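Local coordinates for uncharacterized protein SCO6318 (Streptomyces coelicolor A3, PDB 2QZ7) that is of unknown function but belongs to the TerD family, is a homologue of a telluride-resistance protein and binds sodium ions in the crystal, at residues L23-V28 against T94-R99; S70-I75 against D98-S103. All blocks are in the same frame, centred on the assembly; numbering follows the deposited sequence.

Contact 1: L23-V28 against T94-R99; sequences LKRVDV and TFELDR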
loop_
_atom_site.group_PDB
_atom_site.type_symbol
_atom_site.label_atom_id
_atom_site.label_comp_id
_atom_site.label_asym_id
_atom_site.label_seq_id
_atom_site.Cartn_x
_atom_site.Cartn_y
_atom_site.Cartn_z
ATOM N N LEU A 23 -8.732 -14.172 6.721
ATOM C CA LEU A 23 -7.294 -13.956 6.581
ATOM C C LEU A 23 -6.673 -13.693 7.925
ATOM O O LEU A 23 -7.214 -12.970 8.739
ATOM C CB LEU A 23 -7.001 -12.745 5.679
ATOM C CG LEU A 23 -7.222 -12.778 4.173
ATOM C CD1 LEU A 23 -8.376 -13.686 3.705
ATOM C CD2 LEU A 23 -7.459 -11.336 3.751
ATOM N N LYS A 24 -5.495 -14.232 8.142
ATOM C CA LYS A 24 -4.910 -14.127 9.455
ATOM C C LYS A 24 -3.731 -13.254 9.378
ATOM O O LYS A 24 -3.522 -12.417 10.236
ATOM C CB LYS A 24 -4.489 -15.497 9.982
ATOM C CG LYS A 24 -5.639 -16.364 10.436
ATOM C CD LYS A 24 -5.091 -17.718 10.830
ATOM C CE LYS A 24 -6.114 -18.523 11.598
ATOM N NZ LYS A 24 -5.415 -19.526 12.456
ATOM N N ARG A 25 -2.927 -13.481 8.353
ATOM C CA ARG A 25 -1.761 -12.684 8.130
ATOM C C ARG A 25 -1.591 -12.524 6.616
ATOM O O ARG A 25 -1.980 -13.406 5.836
ATOM C CB ARG A 25 -0.538 -13.278 8.834
ATOM C CG ARG A 25 0.067 -14.545 8.235
ATOM C CD ARG A 25 1.102 -14.182 7.158
ATOM N NE ARG A 25 2.290 -15.048 7.225
ATOM C CZ ARG A 25 3.382 -14.757 7.930
ATOM N NH1 ARG A 25 3.433 -13.618 8.617
ATOM N NH2 ARG A 25 4.424 -15.605 7.954
ATOM N N VAL A 26 -1.081 -11.380 6.207
ATOM C CA VAL A 26 -1.012 -11.048 4.807
ATOM C C VAL A 26 0.250 -10.230 4.616
ATOM O O VAL A 26 0.708 -9.578 5.554
ATOM C CB VAL A 26 -2.298 -10.279 4.332
ATOM C CG1 VAL A 26 -2.320 -8.872 4.820
ATOM C CG2 VAL A 26 -2.411 -10.306 2.836
ATOM N N ASP A 27 0.849 -10.316 3.440
ATOM C CA ASP A 27 1.990 -9.449 3.134
ATOM C C ASP A 27 1.868 -8.829 1.759
ATOM O O ASP A 27 1.118 -9.326 0.881
ATOM C CB ASP A 27 3.335 -10.166 3.301
ATOM C CG ASP A 27 3.645 -11.119 2.154
ATOM O OD1 ASP A 27 4.688 -10.965 1.492
ATOM O OD2 ASP A 27 2.862 -12.053 1.923
ATOM N N VAL A 28 2.571 -7.705 1.609
ATOM C CA VAL A 28 2.587 -6.950 0.403
ATOM C C VAL A 28 4.062 -6.760 0.056
ATOM O O VAL A 28 4.855 -6.302 0.877
ATOM C CB VAL A 28 1.895 -5.586 0.599
ATOM C CG1 VAL A 28 1.936 -4.750 -0.689
ATOM C CG2 VAL A 28 0.439 -5.795 1.062
ATOM N N THR A 94 4.277 -6.698 6.131
ATOM C CA THR A 94 3.462 -7.831 6.627
ATOM C C THR A 94 2.397 -7.403 7.662
ATOM O O THR A 94 2.715 -6.718 8.622
ATOM C CB THR A 94 4.400 -8.891 7.207
ATOM O OG1 THR A 94 5.304 -9.329 6.184
ATOM C CG2 THR A 94 3.643 -10.113 7.807
ATOM N N PHE A 95 1.157 -7.876 7.510
ATOM C CA PHE A 95 0.078 -7.563 8.440
ATOM C C PHE A 95 -0.368 -8.792 9.177
ATOM O O PHE A 95 -0.687 -9.806 8.547
ATOM C CB PHE A 95 -1.191 -7.021 7.726
ATOM C CG PHE A 95 -0.932 -5.882 6.772
ATOM C CD1 PHE A 95 -1.481 -4.619 7.031
ATOM C CD2 PHE A 95 -0.153 -6.056 5.625
ATOM C CE1 PHE A 95 -1.264 -3.572 6.169
ATOM C CE2 PHE A 95 0.067 -4.984 4.739
ATOM C CZ PHE A 95 -0.515 -3.754 5.028
ATOM N N GLU A 96 -0.436 -8.689 10.498
ATOM C CA GLU A 96 -0.994 -9.743 11.294
ATOM C C GLU A 96 -2.367 -9.219 11.612
ATOM O O GLU A 96 -2.598 -8.694 12.694
ATOM C CB GLU A 96 -0.170 -9.991 12.569
ATOM C CG GLU A 96 1.302 -10.403 12.357
ATOM C CD GLU A 96 1.496 -11.713 11.568
ATOM O OE1 GLU A 96 0.676 -12.664 11.696
ATOM O OE2 GLU A 96 2.499 -11.795 10.811
ATOM N N LEU A 97 -3.259 -9.333 10.629
ATOM C CA LEU A 97 -4.656 -8.857 10.699
ATOM C C LEU A 97 -5.414 -9.362 11.937
ATOM O O LEU A 97 -6.124 -8.610 12.600
ATOM C CB LEU A 97 -5.389 -9.242 9.403
ATOM C CG LEU A 97 -4.799 -8.607 8.111
ATOM C CD1 LEU A 97 -5.540 -9.096 6.882
ATOM C CD2 LEU A 97 -4.846 -7.120 8.147
ATOM N N ASP A 98 -5.211 -10.627 12.263
ATOM C CA ASP A 98 -5.900 -11.262 13.382
ATOM C C ASP A 98 -5.532 -10.647 14.732
ATOM O O ASP A 98 -6.246 -10.821 15.692
ATOM C CB ASP A 98 -5.671 -12.777 13.363
ATOM C CG ASP A 98 -4.195 -13.181 13.548
ATOM O OD1 ASP A 98 -3.992 -14.317 14.032
ATOM O OD2 ASP A 98 -3.245 -12.428 13.182
ATOM N N ARG A 99 -4.462 -9.858 14.766
ATOM C CA ARG A 99 -3.978 -9.234 16.002
ATOM C C ARG A 99 -4.359 -7.762 16.159
ATOM O O ARG A 99 -4.043 -7.139 17.172
ATOM C CB ARG A 99 -2.459 -9.409 16.099
ATOM C CG ARG A 99 -2.045 -10.865 16.387
ATOM C CD ARG A 99 -0.526 -11.007 16.378
ATOM N NE ARG A 99 0.109 -9.892 17.094
ATOM C CZ ARG A 99 1.217 -9.256 16.704
ATOM N NH1 ARG A 99 1.684 -8.257 17.453
ATOM N NH2 ARG A 99 1.852 -9.605 15.575
#

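Contact 2: S70-I75 against D98-S103; sequences SPDGTI and DRLSPS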
loop_
_atom_site.group_PDB
_atom_site.type_symbol
_atom_site.label_atom_id
_atom_site.label_comp_id
_atom_site.label_asym_id
_atom_site.label_seq_id
_atom_site.Cartn_x
_atom_site.Cartn_y
_atom_site.Cartn_z
ATOM N N SER A 70 3.485 0.850 12.888
ATOM C CA SER A 70 2.169 0.713 13.516
ATOM C C SER A 70 2.331 0.861 15.042
ATOM O O SER A 70 3.308 0.379 15.600
ATOM C CB SER A 70 1.566 -0.634 13.151
ATOM O OG SER A 70 2.300 -1.669 13.776
ATOM N N PRO A 71 1.429 1.599 15.715
ATOM C CA PRO A 71 1.648 1.770 17.154
ATOM C C PRO A 71 1.375 0.508 17.982
ATOM O O PRO A 71 1.748 0.439 19.137
ATOM C CB PRO A 71 0.657 2.892 17.540
ATOM C CG PRO A 71 -0.384 2.892 16.512
ATOM C CD PRO A 71 0.284 2.376 15.227
ATOM N N ASP A 72 0.753 -0.481 17.355
ATOM C CA ASP A 72 0.234 -1.638 18.047
ATOM C C ASP A 72 1.139 -2.824 17.775
ATOM O O ASP A 72 0.916 -3.899 18.309
ATOM C CB ASP A 72 -1.213 -1.919 17.583
ATOM C CG ASP A 72 -1.344 -1.955 16.050
ATOM O OD1 ASP A 72 -0.364 -2.337 15.382
ATOM O OD2 ASP A 72 -2.426 -1.620 15.507
ATOM N N GLY A 73 2.156 -2.626 16.927
ATOM C CA GLY A 73 3.117 -3.686 16.579
ATOM C C GLY A 73 2.597 -4.791 15.668
ATOM O O GLY A 73 3.225 -5.824 15.514
ATOM N N THR A 74 1.446 -4.590 15.046
ATOM C CA THR A 74 0.808 -5.669 14.290
ATOM C C THR A 74 1.208 -5.698 12.839
ATOM O O THR A 74 0.854 -6.650 12.132
ATOM C CB THR A 74 -0.709 -5.537 14.329
ATOM O OG1 THR A 74 -1.052 -4.282 13.724
ATOM C CG2 THR A 74 -1.190 -5.595 15.764
ATOM N N ILE A 75 1.900 -4.633 12.399
ATOM C CA ILE A 75 2.404 -4.492 11.035
ATOM C C ILE A 75 3.932 -4.221 11.038
ATOM O O ILE A 75 4.424 -3.418 11.843
ATOM C CB ILE A 75 1.630 -3.389 10.285
ATOM C CG1 ILE A 75 0.126 -3.699 10.366
ATOM C CG2 ILE A 75 2.086 -3.301 8.813
ATOM C CD1 ILE A 75 -0.830 -2.533 10.076
ATOM N N ASP A 98 -5.211 -10.627 12.263
ATOM C CA ASP A 98 -5.900 -11.262 13.382
ATOM C C ASP A 98 -5.532 -10.647 14.732
ATOM O O ASP A 98 -6.246 -10.821 15.692
ATOM C CB ASP A 98 -5.671 -12.777 13.363
ATOM C CG ASP A 98 -4.195 -13.181 13.548
ATOM O OD1 ASP A 98 -3.992 -14.317 14.032
ATOM O OD2 ASP A 98 -3.245 -12.428 13.182
ATOM N N ARG A 99 -4.462 -9.858 14.766
ATOM C CA ARG A 99 -3.978 -9.234 16.002
ATOM C C ARG A 99 -4.359 -7.762 16.159
ATOM O O ARG A 99 -4.043 -7.139 17.172
ATOM C CB ARG A 99 -2.459 -9.409 16.099
ATOM C CG ARG A 99 -2.045 -10.865 16.387
ATOM C CD ARG A 99 -0.526 -11.007 16.378
ATOM N NE ARG A 99 0.109 -9.892 17.094
ATOM C CZ ARG A 99 1.217 -9.256 16.704
ATOM N NH1 ARG A 99 1.684 -8.257 17.453
ATOM N NH2 ARG A 99 1.852 -9.605 15.575
ATOM N N LEU A 100 -5.036 -7.206 15.152
ATOM C CA LEU A 100 -5.596 -5.857 15.229
ATOM C C LEU A 100 -6.753 -5.779 16.210
ATOM O O LEU A 100 -7.600 -6.684 16.261
ATOM C CB LEU A 100 -6.109 -5.414 13.854
ATOM C CG LEU A 100 -5.039 -5.208 12.776
ATOM C CD1 LEU A 100 -5.656 -5.051 11.377
ATOM C CD2 LEU A 100 -4.231 -3.971 13.127
ATOM N N SER A 101 -6.786 -4.675 16.960
ATOM C CA SER A 101 -7.901 -4.301 17.856
ATOM C C SER A 101 -9.237 -4.519 17.165
ATOM O O SER A 101 -9.347 -4.231 15.979
ATOM C CB SER A 101 -7.779 -2.809 18.201
ATOM O OG SER A 101 -8.972 -2.310 18.799
ATOM N N PRO A 102 -10.271 -5.004 17.899
ATOM C CA PRO A 102 -11.611 -5.109 17.310
ATOM C C PRO A 102 -12.128 -3.756 16.824
ATOM O O PRO A 102 -12.887 -3.684 15.860
ATOM C CB PRO A 102 -12.471 -5.632 18.488
ATOM C CG PRO A 102 -11.495 -6.383 19.322
ATOM C CD PRO A 102 -10.262 -5.510 19.283
ATOM N N SER A 103 -11.697 -2.683 17.471
ATOM C CA SER A 103 -12.088 -1.345 17.063
ATOM C C SER A 103 -11.510 -0.887 15.685
ATOM O O SER A 103 -11.938 0.127 15.156
ATOM C CB SER A 103 -11.748 -0.340 18.172
ATOM O OG SER A 103 -10.339 -0.170 18.297
#

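Contact 1: L23-V28 against T94-R99
Residues 23-28 and 94-99 run antiparallel where strand 26-31 meets the end of strand 91-95. Val-26 and Phe-95 form a hydrogen-bonded pair: Phe-95 N reaches Val-26 O at 2.6 Å, nearly along the C=O axis, and Val-26 N returns to Phe-95 O at 2.8 Å. Beyond the strand, segment 94-99 turns into a 3-10 segment, and Asp-98 N hydrogen-bonds to Lys-24 O on a lone pair in the carbonyl plane (3.2 Å). Arg-25 starts in the crowded position, CG between the backbone N and the carbonyl carbon (chi1 73°). Its CB lies 3.2 Å from Glu-96 OE1, CG runs on beside the same oxygen, and bends at chi2 and chi3 bring NH1 to Glu-96 OE2 (3.0 Å), a salt bridge at the guanidinium edge. NH1 also touches Thr-94 CG2. The guanidinium and carboxylate planes are 56° apart, and the bridge runs through the single pair NH1-OE2. On the buried side, Val-26 CG1 packs on Phe-95 CB (3.6 Å) and Leu-97 CD1 (3.8 Å), and Phe-158 of the second sheet touches both Val-26 and Leu-97. The contact is thus two-sided: a salt bridge toward solvent, and hydrocarbon turned to the sandwich interior.

Contact 2: S70-I75 against D98-S103
Thr-74 and Leu-100 make the close part of this meeting between two loops: residues 70-75 lead into strand 75-77, and residues 98-103 lead into strand 104-113. The two side chains cross at about a right angle, with Leu-100 CD2 3.2 Å from Thr-74 OG1 and reaching on to Asp-72 OD2. The Thr-74 methyl CG2, beside its own backbone N, sits 3.5 Å from Arg-99 O. Within loop 70-75, Asp-72 fixes Thr-74: its OD1 accepts both Thr-74 N (2.9 Å) and Thr-74 OG1 (2.6 Å), each from above the carboxylate plane. Asp-72 chi1 (50°) sets CG between the backbone N and the carbonyl carbon, which brings OD1 to Thr-74, while OD2 is hydrogen-bonded to Tyr-62 OH; Tyr-62 also touches Leu-100. Such a well-bonded carboxylate would probably stay ionised. The solvent side is looser. Arg-99, exposed, runs along the loop until a bend at chi3 (43°) turns its head toward the turn; Thr-74 CG2 lies over one guanidinium face, 4.2 Å above the plane and offset toward the rim. Arg-99 NH1 makes a weak hydrogen bond to Gly-73 O (3.5 Å, 139° at the hydrogen). The 70-75 side is a type I beta turn, Ser-70 to Gly-73, overlapped by an Asx turn in which Asp-72 OD1 takes the N-H two residues on.

Contacts 1 and 2 lie about 10 Å apart between centres and share Asp-98 and Arg-99, where the chain leaves strand 91-95 for strand 104-113 and so passes from one sheet of the beta sandwich to the other. Glu-96 N probably hydrogen-bonds to Thr-74 O (2.9 Å), carrying the pairing of contact 1 over to the loop of contact 2. Ile-75 packs against the same strand, its CD1 3.7 Å from Phe-95 CD1. In the sheet, strand 91-95 lies between strands 26-31 and 75-77. The Val-28 side chain is about 11 Å from a bound sodium ion, and neither contact supplies a ligand to the sodium sites.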